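Local coordinates for hypothetical protein (Staphylococcus aureus subsp. aureus, PDB 1QYI) that is of unknown function but has a HAD-like hydrolase domain and probably acts as a hydrolase of the phosphatase-rich HAD superfamily, at residues A[4-9]-A[234-239]. Sequence-based numbering, arbitrary orientation.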
loop_
_atom_site.group_PDB
_atom_site.type_symbol
_atom_site.label_atom_id
_atom_site.label_comp_id
_atom_site.label_asym_id
_atom_site.label_seq_id
_atom_site.Cartn_x
_atom_site.Cartn_y
_atom_site.Cartn_z
ATOM N N ILE A 4 -15.591 17.111 -9.719
ATOM C CA ILE A 4 -14.161 17.117 -9.485
ATOM C C ILE A 4 -13.815 15.816 -8.777
ATOM O O ILE A 4 -14.186 15.613 -7.632
ATOM C CB ILE A 4 -13.741 18.331 -8.644
ATOM C CG1 ILE A 4 -12.288 18.159 -8.198
ATOM C CG2 ILE A 4 -14.679 18.475 -7.480
ATOM C CD1 ILE A 4 -11.677 19.436 -7.657
ATOM N N LEU A 5 -13.108 14.944 -9.486
ATOM C CA LEU A 5 -12.737 13.658 -8.946
ATOM C C LEU A 5 -11.355 13.688 -8.310
ATOM O O LEU A 5 -10.364 14.077 -8.945
ATOM C CB LEU A 5 -12.802 12.599 -10.044
ATOM C CG LEU A 5 -14.028 12.680 -10.956
ATOM C CD1 LEU A 5 -13.965 11.565 -11.976
ATOM C CD2 LEU A 5 -15.315 12.594 -10.140
ATOM N N PHE A 6 -11.309 13.256 -7.047
ATOM C CA PHE A 6 -10.090 13.220 -6.237
ATOM C C PHE A 6 -9.484 11.834 -6.078
ATOM O O PHE A 6 -10.176 10.815 -6.109
ATOM C CB PHE A 6 -10.391 13.752 -4.836
ATOM C CG PHE A 6 -10.523 15.247 -4.760
ATOM C CD1 PHE A 6 -9.383 16.052 -4.717
ATOM C CD2 PHE A 6 -11.783 15.850 -4.709
ATOM C CE1 PHE A 6 -9.488 17.430 -4.618
ATOM C CE2 PHE A 6 -11.904 17.227 -4.612
ATOM C CZ PHE A 6 -10.749 18.025 -4.565
ATOM N N ASP A 7 -8.169 11.812 -5.901
ATOM C CA ASP A 7 -7.444 10.571 -5.651
ATOM C C ASP A 7 -7.102 10.686 -4.170
ATOM O O ASP A 7 -7.088 11.793 -3.637
ATOM C CB ASP A 7 -6.175 10.500 -6.498
ATOM C CG ASP A 7 -5.360 9.252 -6.222
ATOM O OD1 ASP A 7 -5.946 8.209 -5.866
ATOM O OD2 ASP A 7 -4.123 9.306 -6.371
ATOM N N VAL A 8 -6.838 9.569 -3.502
ATOM C CA VAL A 8 -6.549 9.627 -2.077
ATOM C C VAL A 8 -5.066 9.733 -1.747
ATOM O O VAL A 8 -4.622 10.767 -1.245
ATOM C CB VAL A 8 -7.161 8.428 -1.343
ATOM C CG1 VAL A 8 -7.020 8.620 0.149
ATOM C CG2 VAL A 8 -8.640 8.293 -1.716
ATOM N N ASP A 9 -4.293 8.687 -2.020
ATOM C CA ASP A 9 -2.878 8.769 -1.722
ATOM C C ASP A 9 -2.226 9.743 -2.674
ATOM O O ASP A 9 -2.534 9.761 -3.868
ATOM C CB ASP A 9 -2.181 7.407 -1.823
ATOM C CG ASP A 9 -2.595 6.451 -0.711
ATOM O OD1 ASP A 9 -2.878 6.917 0.418
ATOM O OD2 ASP A 9 -2.619 5.228 -0.968
ATOM N N LEU A 234 -18.417 16.467 -5.668
ATOM C CA LEU A 234 -17.152 15.788 -5.386
ATOM C C LEU A 234 -17.179 14.270 -5.620
ATOM O O LEU A 234 -18.230 13.637 -5.538
ATOM C CB LEU A 234 -16.724 16.088 -3.947
ATOM C CG LEU A 234 -16.759 17.563 -3.525
ATOM C CD1 LEU A 234 -16.132 17.713 -2.149
ATOM C CD2 LEU A 234 -16.008 18.413 -4.535
ATOM N N GLY A 235 -16.012 13.704 -5.926
ATOM C CA GLY A 235 -15.903 12.275 -6.171
ATOM C C GLY A 235 -14.542 11.692 -5.810
ATOM O O GLY A 235 -13.547 12.419 -5.776
ATOM N N ILE A 236 -14.492 10.386 -5.535
ATOM C CA ILE A 236 -13.237 9.708 -5.176
ATOM C C ILE A 236 -12.932 8.426 -5.975
ATOM O O ILE A 236 -13.783 7.546 -6.091
ATOM C CB ILE A 236 -13.206 9.311 -3.665
ATOM C CG1 ILE A 236 -13.204 10.558 -2.788
ATOM C CG2 ILE A 236 -11.928 8.536 -3.348
ATOM C CD1 ILE A 236 -11.967 11.406 -2.956
ATOM N N ALA A 237 -11.714 8.341 -6.507
ATOM C CA ALA A 237 -11.224 7.168 -7.242
ATOM C C ALA A 237 -9.828 6.852 -6.690
ATOM O O ALA A 237 -8.887 7.620 -6.901
ATOM C CB ALA A 237 -11.139 7.455 -8.750
ATOM N N THR A 238 -9.690 5.737 -5.975
ATOM C CA THR A 238 -8.390 5.364 -5.407
ATOM C C THR A 238 -8.047 3.893 -5.634
ATOM O O THR A 238 -8.904 3.094 -6.018
ATOM C CB THR A 238 -8.340 5.627 -3.881
ATOM O OG1 THR A 238 -7.054 5.252 -3.376
ATOM C CG2 THR A 238 -9.417 4.827 -3.163
ATOM N N GLY A 239 -6.783 3.551 -5.393
ATOM C CA GLY A 239 -6.329 2.179 -5.544
ATOM C C GLY A 239 -6.501 1.428 -4.236
ATOM O O GLY A 239 -6.274 0.221 -4.161
#
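F6 and I236 are paired on neighbouring parallel strands, side chains on one face, and the isoleucine reaches across: its CD1 comes 3.4 Å from F6 CB, at the root of the ring and oblique to it. Its other branch, CG2, meets V8 CG2 at 3.7 Å, the two side chains crossing at about a right angle. The edge of the F6 ring, at CE2, has L234 CD2 near its plane at 4.3 Å. That same leucine methyl touches I4 CG2, the two side chains lying alongside and pointing the same way. I4, F6, L234 and I236 thus line one face of the sheet, where L224 of helix 217-229 covers F6 and L234.

Between the strands, G235 N donates to I4 O in a rather bent bond (136° at the hydrogen); F6 N to G235 O (2.7 Å) and A237 N to F6 O are much straighter. This pairs the first strand of a HAD-like parallel sheet with strand 233-237, and 318-322 flanks the first strand on its other side. As in HAD enzymes, D7 and D9 form a DxD motif (motif I) just past the first strand; T238 matches motif II, K284 motif III, and D323 with D327 motif IV. On the other face, L5 CD2 lies 4.0 Å from G235 CA, and Y290 of helix 288-295 packs on L5 and A237.

V8 CG2 presses on T238 CB at 3.4 Å, whereas T238 OG1 is engaged by R240 N. D7 has CG anti to the backbone N (chi1 177°), and its OD1 and A237 O are neighbouring acceptors that do not bond each other; K284 NZ hydrogen-bonds A237 O and makes a long, weak ion pair with OD1. OD2 lies close to D323 and D327, an acidic cluster consistent with a HAD magnesium site.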